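BauA (Acinetobacter baumannii, PDB 6HCP) serves as an outer-membrane, TonB-dependent receptor that takes up ferric preacinetobactin, a siderophore complex, and so supplies the bacterium with iron. Local coordinates at residues A[542-545]-A[550-553]; A[636-641]-A[682-687]. One frame throughout, in Å; residues are numbered along the deposited sequence.

Interaction 1. Residues A[542-545]-A[550-553]; sequences PSKL and PTFV
The puckered ring of P550 is approached over one face by P542 and L545: P542 CA stands above ring atom CB at 4.0 Å, while L545 CD2 comes in at the nitrogen end of the ring, 4.0 Å from P550 N. The planar carbonyl of K544 receives the hydroxyl of T551 above its plane rather than within it, 45° out. T551 OG1 donates to K544 O over 2.8 Å, with a C=O...O angle of 133°. OG1 stands beside the T551 backbone N (chi1 -53°), which brings the hydroxyl to that carbonyl. The extended lysine chain passes T551 at a slant: CG lies 4.1 Å from T551 OG1, and K544 CD reaches V553 CG1 at 4.3 Å. The corner at P542–K544 thus folds back on strand 549-569, which pairs with strand 524-541 in a long barrel hairpin; S499 OG, in a neighbouring loop, shares a further hydrogen bond with T551 OG1. One buried hydroxyl therefore ties the turn to that loop, and the rest of the contact is thin, nonpolar packing under an exposed hairpin end.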
ATOM      1  N   PRO A 542     -53.545 -11.317  -6.389  1.00 60.20           N
ATOM      2  CA  PRO A 542     -54.806 -10.942  -5.741  1.00 55.19           C
ATOM      3  C   PRO A 542     -55.835 -10.316  -6.697  1.00 50.33           C
ATOM      4  O   PRO A 542     -57.011 -10.209  -6.346  1.00 62.33           O
ATOM      5  CB  PRO A 542     -54.370  -9.955  -4.645  1.00 53.64           C
ATOM      6  CG  PRO A 542     -53.073  -9.379  -5.157  1.00 56.12           C
ATOM      7  CD  PRO A 542     -52.409 -10.511  -5.916  1.00 58.41           C
ATOM      8  N   SER A 543     -55.412 -10.001  -7.925  1.00 43.03           N
ATOM      9  CA  SER A 543     -56.295  -9.431  -8.935  1.00 51.41           C
ATOM     10  C   SER A 543     -57.088 -10.528  -9.667  1.00 54.71           C
ATOM     11  O   SER A 543     -58.025 -10.234 -10.402  1.00 53.17           O
ATOM     12  CB  SER A 543     -55.518  -8.586  -9.910  1.00 55.04           C
ATOM     13  OG  SER A 543     -54.862  -9.394 -10.877  1.00 64.99           O
ATOM     14  N   LYS A 544     -56.650 -11.786  -9.543  1.00 46.01           N
ATOM     15  CA  LYS A 544     -57.237 -12.874 -10.321  1.00 45.86           C
ATOM     16  C   LYS A 544     -57.970 -13.821  -9.370  1.00 33.94           C
ATOM     17  O   LYS A 544     -57.343 -14.640  -8.696  1.00 38.99           O
ATOM     18  CB  LYS A 544     -56.176 -13.613 -11.140  1.00 49.22           C
ATOM     19  CG  LYS A 544     -56.750 -14.702 -12.038  1.00 57.02           C
ATOM     20  CD  LYS A 544     -55.839 -15.156 -13.153  1.00 72.64           C
ATOM     21  CE  LYS A 544     -56.423 -16.331 -13.908  1.00 74.96           C
ATOM     22  NZ  LYS A 544     -55.443 -16.902 -14.857  1.00 88.29           N
ATOM     23  N   LEU A 545     -59.261 -13.524  -9.170  1.00 38.87           N
ATOM     24  CA  LEU A 545     -60.082 -14.186  -8.167  1.00 38.35           C
ATOM     25  C   LEU A 545     -60.787 -15.367  -8.838  1.00 36.43           C
ATOM     26  O   LEU A 545     -61.428 -15.201  -9.878  1.00 33.93           O
ATOM     27  CB  LEU A 545     -61.120 -13.209  -7.606  1.00 44.47           C
ATOM     28  CG  LEU A 545     -60.584 -12.001  -6.841  1.00 53.21           C
ATOM     29  CD1 LEU A 545     -61.749 -11.214  -6.266  1.00 52.83           C
ATOM     30  CD2 LEU A 545     -59.626 -12.418  -5.735  1.00 52.05           C
ATOM     31  N   PRO A 550     -57.443 -15.409  -4.208  1.00 36.84           N
ATOM     32  CA  PRO A 550     -56.313 -15.116  -5.094  1.00 36.83           C
ATOM     33  C   PRO A 550     -55.806 -16.414  -5.754  1.00 31.21           C
ATOM     34  O   PRO A 550     -55.871 -17.472  -5.144  1.00 36.80           O
ATOM     35  CB  PRO A 550     -55.247 -14.562  -4.119  1.00 41.47           C
ATOM     36  CG  PRO A 550     -55.520 -15.343  -2.830  1.00 37.83           C
ATOM     37  CD  PRO A 550     -57.034 -15.466  -2.790  1.00 38.22           C
ATOM     38  N   THR A 551     -55.312 -16.298  -6.990  1.00 33.38           N
ATOM     39  CA  THR A 551     -54.866 -17.436  -7.772  1.00 32.98           C
ATOM     40  C   THR A 551     -53.336 -17.398  -7.937  1.00 36.95           C
ATOM     41  O   THR A 551     -52.767 -16.360  -8.244  1.00 37.04           O
ATOM     42  CB  THR A 551     -55.579 -17.447  -9.127  1.00 38.07           C
ATOM     43  OG1 THR A 551     -56.989 -17.365  -8.873  1.00 38.41           O
ATOM     44  CG2 THR A 551     -55.240 -18.668  -9.960  1.00 39.18           C
ATOM     45  N   PHE A 552     -52.694 -18.540  -7.701  1.00 33.38           N
ATOM     46  CA  PHE A 552     -51.253 -18.728  -7.912  1.00 35.61           C
ATOM     47  C   PHE A 552     -50.974 -18.914  -9.408  1.00 36.51           C
ATOM     48  O   PHE A 552     -51.589 -19.776 -10.061  1.00 32.49           O
ATOM     49  CB  PHE A 552     -50.766 -19.907  -7.083  1.00 32.14           C
ATOM     50  CG  PHE A 552     -49.268 -20.004  -6.919  1.00 34.17           C
ATOM     51  CD1 PHE A 552     -48.585 -19.090  -6.129  1.00 33.80           C
ATOM     52  CD2 PHE A 552     -48.543 -21.007  -7.549  1.00 35.53           C
ATOM     53  CE1 PHE A 552     -47.215 -19.182  -5.969  1.00 34.35           C
ATOM     54  CE2 PHE A 552     -47.167 -21.104  -7.383  1.00 35.19           C
ATOM     55  CZ  PHE A 552     -46.506 -20.194  -6.585  1.00 39.02           C
ATOM     56  N   VAL A 553     -50.135 -18.030  -9.968  1.00 28.74           N
ATOM     57  CA  VAL A 553     -49.921 -17.952 -11.408  1.00 31.60           C
ATOM     58  C   VAL A 553     -48.420 -18.010 -11.723  1.00 35.34           C
ATOM     59  O   VAL A 553     -47.597 -17.707 -10.874  1.00 32.03           O
ATOM     60  CB  VAL A 553     -50.565 -16.697 -12.020  1.00 33.62           C
ATOM     61  CG1 VAL A 553     -52.076 -16.743 -11.923  1.00 37.80           C
ATOM     62  CG2 VAL A 553     -50.018 -15.408 -11.417  1.00 39.22           C
TER

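Interaction 2. Residues A[636-641]-A[682-687]; sequences QYINAE and WAQPQL
At the end of barrel strand 622-637, the loop between the last two barrel strands, 665-674 and 697-705, folds against the wall, and the Q684 side chain bridges from it to the backbone of I638. Its NE2 donates to I638 O over 3.0 Å; the bond is nearly straight (165° at the hydrogen), lies in the carbonyl plane on a lone pair, and leaves the amide plane of Q684 by only 6°. With chi1 at -177°, Q684 places CG opposite its own N, and the extended chain beyond carries the amide to I638. Water 2 closes the polar ring, donating to Q684 OE1 at 2.9 Å and to I638 O at 3.2 Å. NE2 also donates to N689 O within the same loop, so bonds at both amide ends fix its rotation. The I638 side chain slides past in the opposite direction, its CG2 3.6 Å from Q684 NE2. Further down the strand, Q636 folds at chi2 and brings OE1 to 4.0 Å from A683 CB. Water 1 donates to Q636 OE1 at 2.7 Å and accepts from Q684 N at 3.0 Å; R649 NH1 binds the same OE1 and probably polarises it, while Q636 NE2 bonds to S634 O. Y92, in the plug region, packs on both Q636 and A683, and Q686 bonds to N103. A barrel loop bound both to the wall and to the plug inside it fits the TonB-dependent receptor fold, a 22-stranded barrel filled by an N-terminal plug.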
ATOM      1  N   GLN A 636     -25.615  -1.214  -9.067  1.00 22.67           N
ATOM      2  CA  GLN A 636     -26.573  -2.319  -8.941  1.00 22.83           C
ATOM      3  C   GLN A 636     -27.696  -1.890  -7.999  1.00 25.06           C
ATOM      4  O   GLN A 636     -27.459  -1.289  -6.948  1.00 23.74           O
ATOM      5  CB  GLN A 636     -25.901  -3.584  -8.402  1.00 22.95           C
ATOM      6  CG  GLN A 636     -24.519  -3.861  -8.995  1.00 22.82           C
ATOM      7  CD  GLN A 636     -23.394  -3.461  -8.072  1.00 24.45           C
ATOM      8  OE1 GLN A 636     -23.295  -3.970  -6.968  1.00 24.61           O
ATOM      9  NE2 GLN A 636     -22.575  -2.514  -8.512  1.00 25.91           N
ATOM     10  N   TYR A 637     -28.920  -2.300  -8.333  1.00 23.42           N
ATOM     11  CA  TYR A 637     -30.042  -2.104  -7.467  1.00 23.72           C
ATOM     12  C   TYR A 637     -30.048  -3.156  -6.374  1.00 21.82           C
ATOM     13  O   TYR A 637     -29.756  -4.353  -6.600  1.00 24.32           O
ATOM     14  CB  TYR A 637     -31.354  -2.100  -8.257  1.00 25.88           C
ATOM     15  CG  TYR A 637     -31.532  -0.842  -9.054  1.00 26.88           C
ATOM     16  CD1 TYR A 637     -31.832   0.352  -8.417  1.00 29.90           C
ATOM     17  CD2 TYR A 637     -31.202  -0.796 -10.398  1.00 29.55           C
ATOM     18  CE1 TYR A 637     -31.911   1.538  -9.123  1.00 30.96           C
ATOM     19  CE2 TYR A 637     -31.263   0.389 -11.114  1.00 31.79           C
ATOM     20  CZ  TYR A 637     -31.676   1.546 -10.482  1.00 35.63           C
ATOM     21  OH  TYR A 637     -31.695   2.731 -11.157  1.00 37.38           O
ATOM     22  N   ILE A 638     -30.510  -2.731  -5.198  1.00 22.86           N
ATOM     23  CA  ILE A 638     -30.539  -3.584  -4.022  1.00 24.96           C
ATOM     24  C   ILE A 638     -31.960  -4.118  -3.784  1.00 24.52           C
ATOM     25  O   ILE A 638     -32.132  -5.184  -3.179  1.00 25.74           O
ATOM     26  CB  ILE A 638     -29.952  -2.820  -2.814  1.00 23.88           C
ATOM     27  CG1 ILE A 638     -28.468  -2.523  -3.067  1.00 24.52           C
ATOM     28  CG2 ILE A 638     -30.155  -3.569  -1.501  1.00 25.23           C
ATOM     29  CD1 ILE A 638     -27.635  -3.746  -3.440  1.00 24.79           C
ATOM     30  N   ASN A 639     -32.971  -3.400  -4.283  1.00 25.07           N
ATOM     31  CA  ASN A 639     -34.368  -3.891  -4.180  1.00 23.79           C
ATOM     32  C   ASN A 639     -35.080  -3.731  -5.521  1.00 21.44           C
ATOM     33  O   ASN A 639     -34.644  -3.006  -6.391  1.00 25.21           O
ATOM     34  CB  ASN A 639     -35.163  -3.209  -3.065  1.00 25.45           C
ATOM     35  CG  ASN A 639     -35.298  -1.701  -3.212  1.00 26.15           C
ATOM     36  OD1 ASN A 639     -35.026  -1.123  -4.263  1.00 27.25           O
ATOM     37  ND2 ASN A 639     -35.693  -1.048  -2.130  1.00 25.79           N
ATOM     38  N   ALA A 640     -36.132  -4.531  -5.697  1.00 26.16           N
ATOM     39  CA  ALA A 640     -36.857  -4.628  -6.963  1.00 26.20           C
ATOM     40  C   ALA A 640     -37.671  -3.351  -7.201  1.00 27.06           C
ATOM     41  O   ALA A 640     -38.038  -3.049  -8.336  1.00 26.95           O
ATOM     42  CB  ALA A 640     -37.736  -5.856  -6.954  1.00 29.97           C
ATOM     43  N   GLU A 641     -37.958  -2.621  -6.119  1.00 27.13           N
ATOM     44  CA  GLU A 641     -38.593  -1.288  -6.194  1.00 29.95           C
ATOM     45  C   GLU A 641     -37.630  -0.261  -6.800  1.00 32.09           C
ATOM     46  O   GLU A 641     -38.056   0.813  -7.232  1.00 27.94           O
ATOM     47  CB  GLU A 641     -39.044  -0.821  -4.806  1.00 34.52           C
ATOM     48  CG  GLU A 641     -40.153  -1.671  -4.202  1.00 33.72           C
ATOM     49  CD  GLU A 641     -39.757  -3.063  -3.739  1.00 42.78           C
ATOM     50  OE1 GLU A 641     -38.574  -3.248  -3.325  1.00 36.31           O
ATOM     51  OE2 GLU A 641     -40.587  -3.998  -3.923  1.00 38.72           O
ATOM     52  N   TRP A 682     -20.040  -2.130  -1.089  1.00 24.29           N
ATOM     53  CA  TRP A 682     -21.196  -3.007  -0.877  1.00 23.37           C
ATOM     54  C   TRP A 682     -21.532  -3.687  -2.205  1.00 23.12           C
ATOM     55  O   TRP A 682     -21.573  -3.034  -3.235  1.00 24.38           O
ATOM     56  CB  TRP A 682     -22.426  -2.207  -0.425  1.00 25.99           C
ATOM     57  CG  TRP A 682     -22.324  -1.478   0.876  1.00 22.06           C
ATOM     58  CD1 TRP A 682     -22.489  -0.134   1.067  1.00 25.47           C
ATOM     59  CD2 TRP A 682     -22.296  -2.075   2.185  1.00 23.18           C
ATOM     60  NE1 TRP A 682     -22.461   0.149   2.406  1.00 24.76           N
ATOM     61  CE2 TRP A 682     -22.352  -1.017   3.115  1.00 24.53           C
ATOM     62  CE3 TRP A 682     -22.121  -3.386   2.659  1.00 23.91           C
ATOM     63  CZ2 TRP A 682     -22.400  -1.244   4.487  1.00 24.51           C
ATOM     64  CZ3 TRP A 682     -22.145  -3.608   4.015  1.00 25.65           C
ATOM     65  CH2 TRP A 682     -22.278  -2.547   4.915  1.00 26.64           C
ATOM     66  N   ALA A 683     -21.974  -4.940  -2.114  1.00 23.63           N
ATOM     67  CA  ALA A 683     -22.625  -5.625  -3.248  1.00 22.07           C
ATOM     68  C   ALA A 683     -23.599  -6.648  -2.666  1.00 22.56           C
ATOM     69  O   ALA A 683     -23.568  -6.919  -1.467  1.00 24.44           O
ATOM     70  CB  ALA A 683     -21.593  -6.281  -4.123  1.00 21.80           C
ATOM     71  N   GLN A 684     -24.422  -7.264  -3.522  1.00 23.68           N
ATOM     72  CA  GLN A 684     -25.529  -8.049  -3.021  1.00 22.21           C
ATOM     73  C   GLN A 684     -25.144  -9.516  -3.038  1.00 22.43           C
ATOM     74  O   GLN A 684     -25.005 -10.115  -4.103  1.00 23.43           O
ATOM     75  CB  GLN A 684     -26.811  -7.836  -3.833  1.00 24.28           C
ATOM     76  CG  GLN A 684     -28.009  -8.608  -3.269  1.00 23.53           C
ATOM     77  CD  GLN A 684     -29.337  -7.946  -3.555  1.00 27.01           C
ATOM     78  OE1 GLN A 684     -30.093  -8.392  -4.421  1.00 25.99           O
ATOM     79  NE2 GLN A 684     -29.674  -6.929  -2.758  1.00 23.58           N
ATOM     80  N   PRO A 685     -25.127 -10.176  -1.866  1.00 23.43           N
ATOM     81  CA  PRO A 685     -24.924 -11.626  -1.807  1.00 24.40           C
ATOM     82  C   PRO A 685     -26.268 -12.359  -1.936  1.00 23.46           C
ATOM     83  O   PRO A 685     -27.333 -11.719  -1.995  1.00 23.79           O
ATOM     84  CB  PRO A 685     -24.328 -11.781  -0.405  1.00 24.62           C
ATOM     85  CG  PRO A 685     -25.105 -10.767   0.409  1.00 23.05           C
ATOM     86  CD  PRO A 685     -25.360  -9.600  -0.535  1.00 21.93           C
ATOM     87  N   GLN A 686     -26.226 -13.676  -1.774  1.00 23.94           N
ATOM     88  CA  GLN A 686     -27.452 -14.476  -1.601  1.00 25.90           C
ATOM     89  C   GLN A 686     -28.046 -14.274  -0.206  1.00 25.73           C
ATOM     90  O   GLN A 686     -27.321 -14.125   0.785  1.00 25.57           O
ATOM     91  CB  GLN A 686     -27.125 -15.944  -1.832  1.00 28.06           C
ATOM     92  CG  GLN A 686     -26.840 -16.232  -3.295  1.00 28.94           C
ATOM     93  CD  GLN A 686     -26.613 -17.701  -3.557  1.00 41.14           C
ATOM     94  OE1 GLN A 686     -27.227 -18.550  -2.925  1.00 41.82           O
ATOM     95  NE2 GLN A 686     -25.817 -18.005  -4.576  1.00 43.42           N
ATOM     96  N   LEU A 687     -29.382 -14.224  -0.166  1.00 23.46           N
ATOM     97  CA  LEU A 687     -30.247 -14.323   1.029  1.00 24.39           C
ATOM     98  C   LEU A 687     -30.298 -13.025   1.847  1.00 29.25           C
ATOM     99  O   LEU A 687     -31.284 -12.796   2.506  1.00 30.11           O
ATOM    100  CB  LEU A 687     -29.840 -15.510   1.904  1.00 27.78           C
ATOM    101  CG  LEU A 687     -29.909 -16.877   1.215  1.00 34.74           C
ATOM    102  CD1 LEU A 687     -29.668 -17.989   2.223  1.00 40.32           C
ATOM    103  CD2 LEU A 687     -31.238 -17.086   0.488  1.00 32.91           C
TER
HETATM  104  O   HOH W   1     -24.184  -6.475  -6.423  1.00 24.57           O
HETATM  105  O   HOH W   2     -32.728  -8.327  -3.208  1.00 37.77           O

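Both contacts belong to the barrel part of the receptor, their centres 28 Å apart and without touching. Interaction 1 lies near the tip of a projecting hairpin, about 35 Å from the centre of the chain, and joins residues close in sequence that are partly open to solvent. Interaction 2 is buried, about 19 Å from the centre, and joins segments 41 residues apart: the end of one barrel strand and the final long loop, next to the plug. Each has a single direct side-chain-to-carbonyl hydrogen bond. Around it, interaction 1 offers proline, leucine and lysine methylenes, whereas interaction 2 relies on glutamine amides and two bridging waters.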